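Local coordinates for SPbeta prophage-derived aminoglycoside N(3')-acetyltransferase-like protein YokD (PDB 2NYG) that binds coenzyme A and probably acts as an antibiotic N-acetyltransferase of the aminoglycoside 3-N-acetyltransferase type, which may contribute to antibiotic resistance, at residues L34-L39 with V171-A176; T65-S70 with F135-K140. All blocks are in the same frame, centred on the assembly; numbering follows the deposited sequence.

Contact 1: residues L34-L39 with V171-A176; sequences LVHSSL and VLLLGA. With COA (coenzyme A), chain G.
His36 meets Val171 and Leu173 on one face of a parallel pair of neighbouring strands in the mixed central sheet. His36 CD2 lies 3.7 Å from Val171 CG1, which sits at the ring edge, in the ring plane. Leu173 CD2 approaches the same ring obliquely, 3.7 Å from His36 CD2, and also meets His36 CB. His36 CG is anti to the carbonyl carbon (chi1 -56°), beside the backbone N, and this brings CD2 to both partners. On the other face Val35 and Leu172 run side by side, with CG1 of Val35 4.2 Å from CD2 of Leu172.

Backbone bonds hold this register. His36 N gives a hydrogen bond to Leu172 O at 3.0 Å, and His36 O accepts one from Leu174 N at 2.9 Å. Leu172 N adds a bond to Leu34 O. Farther out, strand 65-69 flanks Val35 and strand 245-251 flanks Val171 and Leu173.

The C-terminal parts of both segments line the coenzyme A pocket. Ala176 CB touches the pantetheine carbonyl O9P. Ser38 OG, anti to its backbone N (chi1 158°), donates a hydrogen bond to phosphate oxygen O5A. Leu39 N donates one to O1A of the other phosphate, at 3.0 Å.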
ATOM      1  N   LEU A  34      -9.878 -17.301  -3.764  1.00 28.48           N
ATOM      2  CA  LEU A  34      -8.855 -16.826  -2.847  1.00 27.06           C
ATOM      3  C   LEU A  34      -7.572 -16.719  -3.686  1.00 28.79           C
ATOM      4  O   LEU A  34      -7.142 -17.703  -4.303  1.00 27.80           O
ATOM      5  CB  LEU A  34      -8.654 -17.825  -1.707  1.00 26.88           C
ATOM      6  CG  LEU A  34      -7.701 -17.427  -0.576  1.00 27.40           C
ATOM      7  CD1 LEU A  34      -8.218 -16.176   0.125  1.00 25.90           C
ATOM      8  CD2 LEU A  34      -7.582 -18.584   0.399  1.00 25.78           C
ATOM      9  N   VAL A  35      -6.970 -15.529  -3.695  1.00 27.75           N
ATOM     10  CA  VAL A  35      -5.768 -15.256  -4.483  1.00 27.20           C
ATOM     11  C   VAL A  35      -4.473 -15.026  -3.704  1.00 28.95           C
ATOM     12  O   VAL A  35      -4.444 -14.325  -2.693  1.00 30.76           O
ATOM     13  CB  VAL A  35      -5.973 -14.007  -5.391  1.00 28.70           C
ATOM     14  CG1 VAL A  35      -4.844 -13.893  -6.401  1.00 26.54           C
ATOM     15  CG2 VAL A  35      -7.296 -14.095  -6.111  1.00 29.29           C
ATOM     16  N   HIS A  36      -3.398 -15.607  -4.221  1.00 26.94           N
ATOM     17  CA  HIS A  36      -2.064 -15.484  -3.665  1.00 25.89           C
ATOM     18  C   HIS A  36      -1.229 -15.081  -4.873  1.00 27.41           C
ATOM     19  O   HIS A  36      -1.012 -15.865  -5.794  1.00 28.15           O
ATOM     20  CB  HIS A  36      -1.640 -16.820  -3.109  1.00 25.77           C
ATOM     21  CG  HIS A  36      -2.597 -17.371  -2.103  1.00 25.95           C
ATOM     22  ND1 HIS A  36      -2.711 -16.857  -0.830  1.00 25.27           N
ATOM     23  CD2 HIS A  36      -3.501 -18.374  -2.188  1.00 24.43           C
ATOM     24  CE1 HIS A  36      -3.644 -17.520  -0.175  1.00 22.88           C
ATOM     25  NE2 HIS A  36      -4.138 -18.445  -0.976  1.00 25.06           N
ATOM     26  N   SER A  37      -0.758 -13.845  -4.867  1.00 27.50           N
ATOM     27  CA  SER A  37      -0.028 -13.332  -6.013  1.00 28.10           C
ATOM     28  C   SER A  37       1.414 -12.906  -5.836  1.00 27.92           C
ATOM     29  O   SER A  37       1.951 -12.883  -4.737  1.00 29.32           O
ATOM     30  CB  SER A  37      -0.813 -12.153  -6.591  1.00 27.99           C
ATOM     31  OG  SER A  37      -1.278 -11.299  -5.555  1.00 27.43           O
ATOM     32  N   SER A  38       2.016 -12.572  -6.967  1.00 28.31           N
ATOM     33  CA  SER A  38       3.379 -12.078  -7.078  1.00 29.95           C
ATOM     34  C   SER A  38       3.307 -11.125  -8.263  1.00 31.87           C
ATOM     35  O   SER A  38       3.313 -11.553  -9.424  1.00 33.36           O
ATOM     36  CB  SER A  38       4.363 -13.200  -7.404  1.00 32.02           C
ATOM     37  OG  SER A  38       5.550 -12.684  -8.000  1.00 30.84           O
ATOM     38  N   LEU A  39       3.223  -9.832  -7.980  1.00 31.50           N
ATOM     39  CA  LEU A  39       3.136  -8.868  -9.058  1.00 32.20           C
ATOM     40  C   LEU A  39       4.296  -8.975 -10.049  1.00 32.33           C
ATOM     41  O   LEU A  39       4.072  -8.885 -11.248  1.00 34.21           O
ATOM     42  CB  LEU A  39       3.044  -7.442  -8.500  1.00 30.93           C
ATOM     43  CG  LEU A  39       3.123  -6.318  -9.549  1.00 29.89           C
ATOM     44  CD1 LEU A  39       2.148  -6.596 -10.677  1.00 28.97           C
ATOM     45  CD2 LEU A  39       2.836  -4.967  -8.903  1.00 26.45           C
ATOM     46  N   VAL A 171      -8.875 -21.558  -5.303  1.00 29.86           N
ATOM     47  CA  VAL A 171      -7.649 -20.900  -4.895  1.00 27.70           C
ATOM     48  C   VAL A 171      -6.945 -20.544  -6.201  1.00 28.01           C
ATOM     49  O   VAL A 171      -7.002 -21.293  -7.167  1.00 27.68           O
ATOM     50  CB  VAL A 171      -6.738 -21.834  -4.060  1.00 25.39           C
ATOM     51  CG1 VAL A 171      -5.446 -21.111  -3.699  1.00 24.75           C
ATOM     52  CG2 VAL A 171      -7.441 -22.262  -2.807  1.00 19.34           C
ATOM     53  N   LEU A 172      -6.321 -19.380  -6.251  1.00 29.29           N
ATOM     54  CA  LEU A 172      -5.608 -18.981  -7.451  1.00 29.76           C
ATOM     55  C   LEU A 172      -4.197 -18.598  -7.056  1.00 31.26           C
ATOM     56  O   LEU A 172      -3.988 -17.632  -6.333  1.00 32.63           O
ATOM     57  CB  LEU A 172      -6.280 -17.785  -8.132  1.00 28.14           C
ATOM     58  CG  LEU A 172      -5.429 -17.120  -9.224  1.00 28.92           C
ATOM     59  CD1 LEU A 172      -5.115 -18.129 -10.302  1.00 27.35           C
ATOM     60  CD2 LEU A 172      -6.144 -15.928  -9.813  1.00 25.45           C
ATOM     61  N   LEU A 173      -3.228 -19.378  -7.503  1.00 30.45           N
ATOM     62  CA  LEU A 173      -1.854 -19.066  -7.208  1.00 30.97           C
ATOM     63  C   LEU A 173      -1.383 -18.374  -8.472  1.00 32.13           C
ATOM     64  O   LEU A 173      -1.182 -19.000  -9.510  1.00 33.94           O
ATOM     65  CB  LEU A 173      -1.049 -20.341  -6.933  1.00 30.75           C
ATOM     66  CG  LEU A 173      -1.530 -21.176  -5.743  1.00 31.35           C
ATOM     67  CD1 LEU A 173      -0.685 -22.421  -5.610  1.00 32.06           C
ATOM     68  CD2 LEU A 173      -1.458 -20.363  -4.485  1.00 30.02           C
ATOM     69  N   LEU A 174      -1.254 -17.057  -8.379  1.00 32.89           N
ATOM     70  CA  LEU A 174      -0.827 -16.229  -9.500  1.00 32.46           C
ATOM     71  C   LEU A 174       0.644 -15.905  -9.297  1.00 31.48           C
ATOM     72  O   LEU A 174       1.014 -14.925  -8.657  1.00 30.82           O
ATOM     73  CB  LEU A 174      -1.696 -14.970  -9.540  1.00 30.66           C
ATOM     74  CG  LEU A 174      -1.498 -13.809 -10.499  1.00 30.85           C
ATOM     75  CD1 LEU A 174      -1.096 -14.260 -11.869  1.00 29.07           C
ATOM     76  CD2 LEU A 174      -2.811 -13.058 -10.538  1.00 32.37           C
ATOM     77  N   GLY A 175       1.489 -16.760  -9.836  1.00 31.99           N
ATOM     78  CA  GLY A 175       2.898 -16.538  -9.659  1.00 33.08           C
ATOM     79  C   GLY A 175       3.383 -17.087  -8.331  1.00 32.15           C
ATOM     80  O   GLY A 175       4.563 -17.004  -8.053  1.00 34.46           O
ATOM     81  N   ALA A 176       2.495 -17.641  -7.509  1.00 31.40           N
ATOM     82  CA  ALA A 176       2.912 -18.208  -6.222  1.00 32.27           C
ATOM     83  C   ALA A 176       2.834 -19.721  -6.225  1.00 33.08           C
ATOM     84  O   ALA A 176       2.189 -20.317  -7.078  1.00 33.39           O
ATOM     85  CB  ALA A 176       2.050 -17.678  -5.105  1.00 31.96           C
TER
HETATM   86  N1A COA G 301       4.890  -5.353 -13.437  1.00 54.22           N
HETATM   87  C2A COA G 301       5.607  -6.396 -12.837  1.00 51.57           C
HETATM   88  N3A COA G 301       6.285  -6.151 -11.660  1.00 50.57           N
HETATM   89  C4A COA G 301       6.262  -4.899 -11.083  1.00 51.38           C
HETATM   90  C5A COA G 301       5.549  -3.824 -11.647  1.00 53.01           C
HETATM   91  C6A COA G 301       4.859  -4.058 -12.849  1.00 53.88           C
HETATM   92  N6A COA G 301       4.173  -3.086 -13.434  1.00 53.62           N
HETATM   93  N7A COA G 301       5.715  -2.729 -10.849  1.00 52.73           N
HETATM   94  C8A COA G 301       6.510  -3.098  -9.801  1.00 52.16           C
HETATM   95  N9A COA G 301       6.848  -4.458  -9.956  1.00 52.08           N
HETATM   96  C1B COA G 301       7.693  -5.335  -9.111  1.00 53.43           C
HETATM   97  C2B COA G 301       8.661  -4.647  -8.106  1.00 55.92           C
HETATM   98  O2B COA G 301       9.801  -4.005  -8.717  1.00 52.43           O
HETATM   99  C3B COA G 301       9.053  -5.800  -7.201  1.00 57.72           C
HETATM  100  O3B COA G 301      10.180  -6.420  -7.893  1.00 64.29           O
HETATM  101  P3B COA G 301      11.617  -6.793  -7.211  1.00 68.04           P
HETATM  102  O7A COA G 301      11.602  -6.443  -5.703  1.00 68.68           O
HETATM  103  O8A COA G 301      12.708  -5.949  -7.827  1.00 68.49           O
HETATM  104  O9A COA G 301      11.892  -8.256  -7.455  1.00 66.83           O
HETATM  105  C4B COA G 301       7.790  -6.703  -7.157  1.00 55.95           C
HETATM  106  O4B COA G 301       7.024  -6.341  -8.329  1.00 55.01           O
HETATM  107  C5B COA G 301       6.893  -6.506  -5.889  1.00 51.41           C
HETATM  108  O5B COA G 301       5.773  -7.430  -6.034  1.00 48.30           O
HETATM  109  P1A COA G 301       5.342  -8.354  -4.818  1.00 44.27           P
HETATM  110  O1A COA G 301       4.201  -9.240  -5.198  1.00 46.02           O
HETATM  111  O2A COA G 301       4.988  -7.491  -3.599  1.00 46.50           O
HETATM  112  O3A COA G 301       6.656  -9.118  -4.518  1.00 48.96           O
HETATM  113  P2A COA G 301       7.254 -10.355  -5.347  1.00 50.55           P
HETATM  114  O4A COA G 301       8.601  -9.965  -5.843  1.00 52.13           O
HETATM  115  O5A COA G 301       6.379 -10.789  -6.519  1.00 51.41           O
HETATM  116  O6A COA G 301       7.245 -11.461  -4.151  1.00 53.90           O
HETATM  117  CBP COA G 301       5.566 -12.760  -2.765  1.00 54.49           C
HETATM  118  CCP COA G 301       6.289 -12.528  -4.125  1.00 55.10           C
HETATM  119  CDP COA G 301       6.423 -12.226  -1.590  1.00 51.86           C
HETATM  120  CEP COA G 301       4.199 -12.046  -2.866  1.00 54.17           C
HETATM  121  CAP COA G 301       5.491 -14.304  -2.508  1.00 53.93           C
HETATM  122  OAP COA G 301       6.179 -14.954  -3.601  1.00 54.11           O
HETATM  123  C9P COA G 301       4.062 -14.894  -2.410  1.00 54.29           C
HETATM  124  O9P COA G 301       3.760 -15.843  -3.339  1.00 60.05           O
HETATM  125  N8P COA G 301       3.104 -14.538  -1.515  1.00 53.64           N
HETATM  126  C7P COA G 301       1.711 -15.027  -1.624  1.00 50.86           C
HETATM  127  C6P COA G 301       0.582 -14.008  -1.413  1.00 53.75           C

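Contact 2: residues T65-S70 with F135-K140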
ATOM      1  N   THR A  65     -16.660 -13.140  -6.297  1.00 38.46           N
ATOM      2  CA  THR A  65     -16.104 -12.615  -5.058  1.00 36.66           C
ATOM      3  C   THR A  65     -14.610 -12.907  -5.031  1.00 35.52           C
ATOM      4  O   THR A  65     -14.218 -14.046  -5.228  1.00 36.21           O
ATOM      5  CB  THR A  65     -16.771 -13.306  -3.806  1.00 36.27           C
ATOM      6  OG1 THR A  65     -18.201 -13.167  -3.855  1.00 37.96           O
ATOM      7  CG2 THR A  65     -16.277 -12.688  -2.522  1.00 35.93           C
ATOM      8  N   ILE A  66     -13.775 -11.891  -4.823  1.00 32.76           N
ATOM      9  CA  ILE A  66     -12.345 -12.139  -4.729  1.00 32.53           C
ATOM     10  C   ILE A  66     -11.861 -11.862  -3.311  1.00 32.14           C
ATOM     11  O   ILE A  66     -12.093 -10.795  -2.748  1.00 30.28           O
ATOM     12  CB  ILE A  66     -11.508 -11.318  -5.739  1.00 33.31           C
ATOM     13  CG1 ILE A  66     -11.580  -9.844  -5.434  1.00 36.20           C
ATOM     14  CG2 ILE A  66     -12.022 -11.542  -7.140  1.00 36.13           C
ATOM     15  CD1 ILE A  66     -10.934  -9.027  -6.513  1.00 39.85           C
ATOM     16  N   VAL A  67     -11.206 -12.864  -2.736  1.00 31.08           N
ATOM     17  CA  VAL A  67     -10.683 -12.779  -1.383  1.00 30.12           C
ATOM     18  C   VAL A  67      -9.161 -12.896  -1.408  1.00 30.77           C
ATOM     19  O   VAL A  67      -8.587 -13.566  -2.274  1.00 31.72           O
ATOM     20  CB  VAL A  67     -11.256 -13.920  -0.484  1.00 29.68           C
ATOM     21  CG1 VAL A  67     -10.704 -13.800   0.924  1.00 29.27           C
ATOM     22  CG2 VAL A  67     -12.770 -13.870  -0.460  1.00 26.31           C
ATOM     23  N   MET A  68      -8.511 -12.231  -0.462  1.00 28.56           N
ATOM     24  CA  MET A  68      -7.071 -12.290  -0.369  1.00 28.04           C
ATOM     25  C   MET A  68      -6.699 -12.251   1.086  1.00 28.01           C
ATOM     26  O   MET A  68      -7.395 -11.647   1.893  1.00 27.80           O
ATOM     27  CB  MET A  68      -6.414 -11.099  -1.066  1.00 29.08           C
ATOM     28  CG  MET A  68      -6.558 -11.071  -2.561  1.00 31.02           C
ATOM     29  SD  MET A  68      -5.598  -9.743  -3.305  1.00 32.79           S
ATOM     30  CE  MET A  68      -6.542  -9.387  -4.770  1.00 32.37           C
ATOM     31  N   PRO A  69      -5.587 -12.899   1.445  1.00 28.51           N
ATOM     32  CA  PRO A  69      -5.129 -12.914   2.827  1.00 26.70           C
ATOM     33  C   PRO A  69      -4.429 -11.585   3.033  1.00 27.25           C
ATOM     34  O   PRO A  69      -3.686 -11.139   2.168  1.00 27.62           O
ATOM     35  CB  PRO A  69      -4.185 -14.106   2.847  1.00 26.67           C
ATOM     36  CG  PRO A  69      -3.558 -14.033   1.517  1.00 30.02           C
ATOM     37  CD  PRO A  69      -4.722 -13.739   0.598  1.00 28.34           C
ATOM     38  N   SER A  70      -4.678 -10.930   4.159  1.00 29.83           N
ATOM     39  CA  SER A  70      -4.053  -9.635   4.416  1.00 30.75           C
ATOM     40  C   SER A  70      -3.458  -9.566   5.806  1.00 32.43           C
ATOM     41  O   SER A  70      -3.698  -8.621   6.553  1.00 32.31           O
ATOM     42  CB  SER A  70      -5.080  -8.523   4.241  1.00 30.66           C
ATOM     43  OG  SER A  70      -6.233  -8.780   5.020  1.00 32.15           O
ATOM     44  N   PHE A 135      -8.325 -11.097   6.382  1.00 33.97           N
ATOM     45  CA  PHE A 135      -8.529 -11.318   4.966  1.00 31.96           C
ATOM     46  C   PHE A 135      -9.220 -10.067   4.449  1.00 30.68           C
ATOM     47  O   PHE A 135      -9.719  -9.248   5.220  1.00 29.09           O
ATOM     48  CB  PHE A 135      -9.422 -12.534   4.729  1.00 30.87           C
ATOM     49  CG  PHE A 135      -8.741 -13.837   4.976  1.00 30.44           C
ATOM     50  CD1 PHE A 135      -8.128 -14.527   3.934  1.00 31.25           C
ATOM     51  CD2 PHE A 135      -8.722 -14.392   6.251  1.00 29.02           C
ATOM     52  CE1 PHE A 135      -7.510 -15.759   4.160  1.00 32.27           C
ATOM     53  CE2 PHE A 135      -8.109 -15.613   6.492  1.00 28.25           C
ATOM     54  CZ  PHE A 135      -7.503 -16.303   5.443  1.00 31.53           C
ATOM     55  N   VAL A 136      -9.227  -9.918   3.137  1.00 30.00           N
ATOM     56  CA  VAL A 136      -9.873  -8.797   2.492  1.00 28.39           C
ATOM     57  C   VAL A 136     -10.672  -9.411   1.367  1.00 31.03           C
ATOM     58  O   VAL A 136     -10.227 -10.369   0.733  1.00 31.23           O
ATOM     59  CB  VAL A 136      -8.852  -7.831   1.914  1.00 26.69           C
ATOM     60  CG1 VAL A 136      -8.250  -6.995   3.008  1.00 25.59           C
ATOM     61  CG2 VAL A 136      -7.776  -8.605   1.220  1.00 25.90           C
ATOM     62  N   ALA A 137     -11.861  -8.879   1.126  1.00 32.09           N
ATOM     63  CA  ALA A 137     -12.691  -9.407   0.061  1.00 33.77           C
ATOM     64  C   ALA A 137     -13.475  -8.315  -0.641  1.00 35.00           C
ATOM     65  O   ALA A 137     -13.774  -7.266  -0.071  1.00 35.12           O
ATOM     66  CB  ALA A 137     -13.635 -10.471   0.604  1.00 33.66           C
ATOM     67  N   TRP A 138     -13.784  -8.592  -1.901  1.00 36.93           N
ATOM     68  CA  TRP A 138     -14.535  -7.717  -2.788  1.00 37.27           C
ATOM     69  C   TRP A 138     -15.536  -8.633  -3.476  1.00 38.57           C
ATOM     70  O   TRP A 138     -15.182  -9.747  -3.869  1.00 37.40           O
ATOM     71  CB  TRP A 138     -13.602  -7.130  -3.852  1.00 35.83           C
ATOM     72  CG  TRP A 138     -14.281  -6.274  -4.893  1.00 34.42           C
ATOM     73  CD1 TRP A 138     -14.385  -4.919  -4.886  1.00 34.34           C
ATOM     74  CD2 TRP A 138     -14.940  -6.720  -6.090  1.00 33.21           C
ATOM     75  NE1 TRP A 138     -15.060  -4.489  -5.999  1.00 35.88           N
ATOM     76  CE2 TRP A 138     -15.412  -5.575  -6.755  1.00 33.69           C
ATOM     77  CE3 TRP A 138     -15.175  -7.975  -6.660  1.00 33.38           C
ATOM     78  CZ2 TRP A 138     -16.104  -5.640  -7.965  1.00 33.81           C
ATOM     79  CZ3 TRP A 138     -15.865  -8.042  -7.872  1.00 34.81           C
ATOM     80  CH2 TRP A 138     -16.319  -6.879  -8.509  1.00 33.82           C
ATOM     81  N   GLY A 139     -16.776  -8.184  -3.627  1.00 38.98           N
ATOM     82  CA  GLY A 139     -17.736  -9.027  -4.312  1.00 39.79           C
ATOM     83  C   GLY A 139     -19.013  -9.405  -3.594  1.00 39.88           C
ATOM     84  O   GLY A 139     -19.249  -9.042  -2.446  1.00 39.83           O
ATOM     85  N   LYS A 140     -19.829 -10.167  -4.307  1.00 40.82           N
ATOM     86  CA  LYS A 140     -21.115 -10.624  -3.829  1.00 41.87           C
ATOM     87  C   LYS A 140     -21.131 -11.139  -2.394  1.00 42.52           C
ATOM     88  O   LYS A 140     -21.986 -10.743  -1.608  1.00 42.21           O
ATOM     89  CB  LYS A 140     -21.647 -11.707  -4.773  1.00 44.06           C
ATOM     90  CG  LYS A 140     -23.111 -12.056  -4.551  1.00 47.31           C
ATOM     91  CD  LYS A 140     -23.513 -13.259  -5.379  1.00 50.83           C
ATOM     92  CE  LYS A 140     -24.975 -13.612  -5.146  1.00 51.88           C
ATOM     93  NZ  LYS A 140     -25.351 -14.853  -5.868  1.00 51.46           N
TER
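Phe135 lies against Pro69 and Val67 where strands 65-69 and 135-139 form an antiparallel ladder in the central sheet. Its CG is anti to the carbonyl carbon (chi1 -74°), which lays the CD1-CE1 side of the ring against Pro69. Phe135 CB passes Met68 O at 3.6 Å. CG stays near that same carbonyl. CD1 comes 3.6 Å from Pro69 CA and also meets Val67 CG1. CE1, farther along the ring, reaches Pro69 CB at 3.9 Å. Met68 O, Pro69 CA and Val67 CG1 approach the ring obliquely. Beyond these segments the side chain also touches Thr182.

Val67 CG2 continues the same face, 3.7 Å from Ala137 CB. The other face carries Ile66, Met68, Val136 and Trp138. There CB of Met68 meets CG2 of Val136, and CG1 of Ile66 meets CB of Trp138 at 3.7 Å. The Met68 side chain then extends away from Val136, toward Val116 and Phe119 of helix 114-119. Helix 48-60 packs on Ile66 and Trp138 through Ile57 and Val60.

Ile66 with Trp138 and Met68 with Val136 are the hydrogen-bonded pairs, each joined by two backbone bonds. At one end of the ladder Thr65 faces Gly139, whose phi of 123° is seldom adopted by other residues. Thr65 OG1 lies near Lys140 N, but the angle there is poor. Thr65 OG1 is instead hydrogen-bonded by His141 N, just past the segment. At the other end Ser70 approaches Val136, with OG 3.4 Å from CG1.

After helices 3-7 and 15-25 the chain enters strand 32-37, an inner strand of the central sheet. Helix 48-60 leads to strand 65-69, which runs parallel beside it. Contact 2 then closes a loop of 64 residues when strand 135-139 pairs with the far side of 65-69. Contact 1 closes the longer loop later, when strand 170-174 joins the other flank of 32-37, away from 65-69. In sequence, contact 2 lies between the two segments of contact 1. Together they set four adjacent strands in the order 135-139, 65-69, 32-37, 170-174. The two contacts meet at the middle seam, where Val35 N probably bonds Val67 O and His36 packs on Pro69.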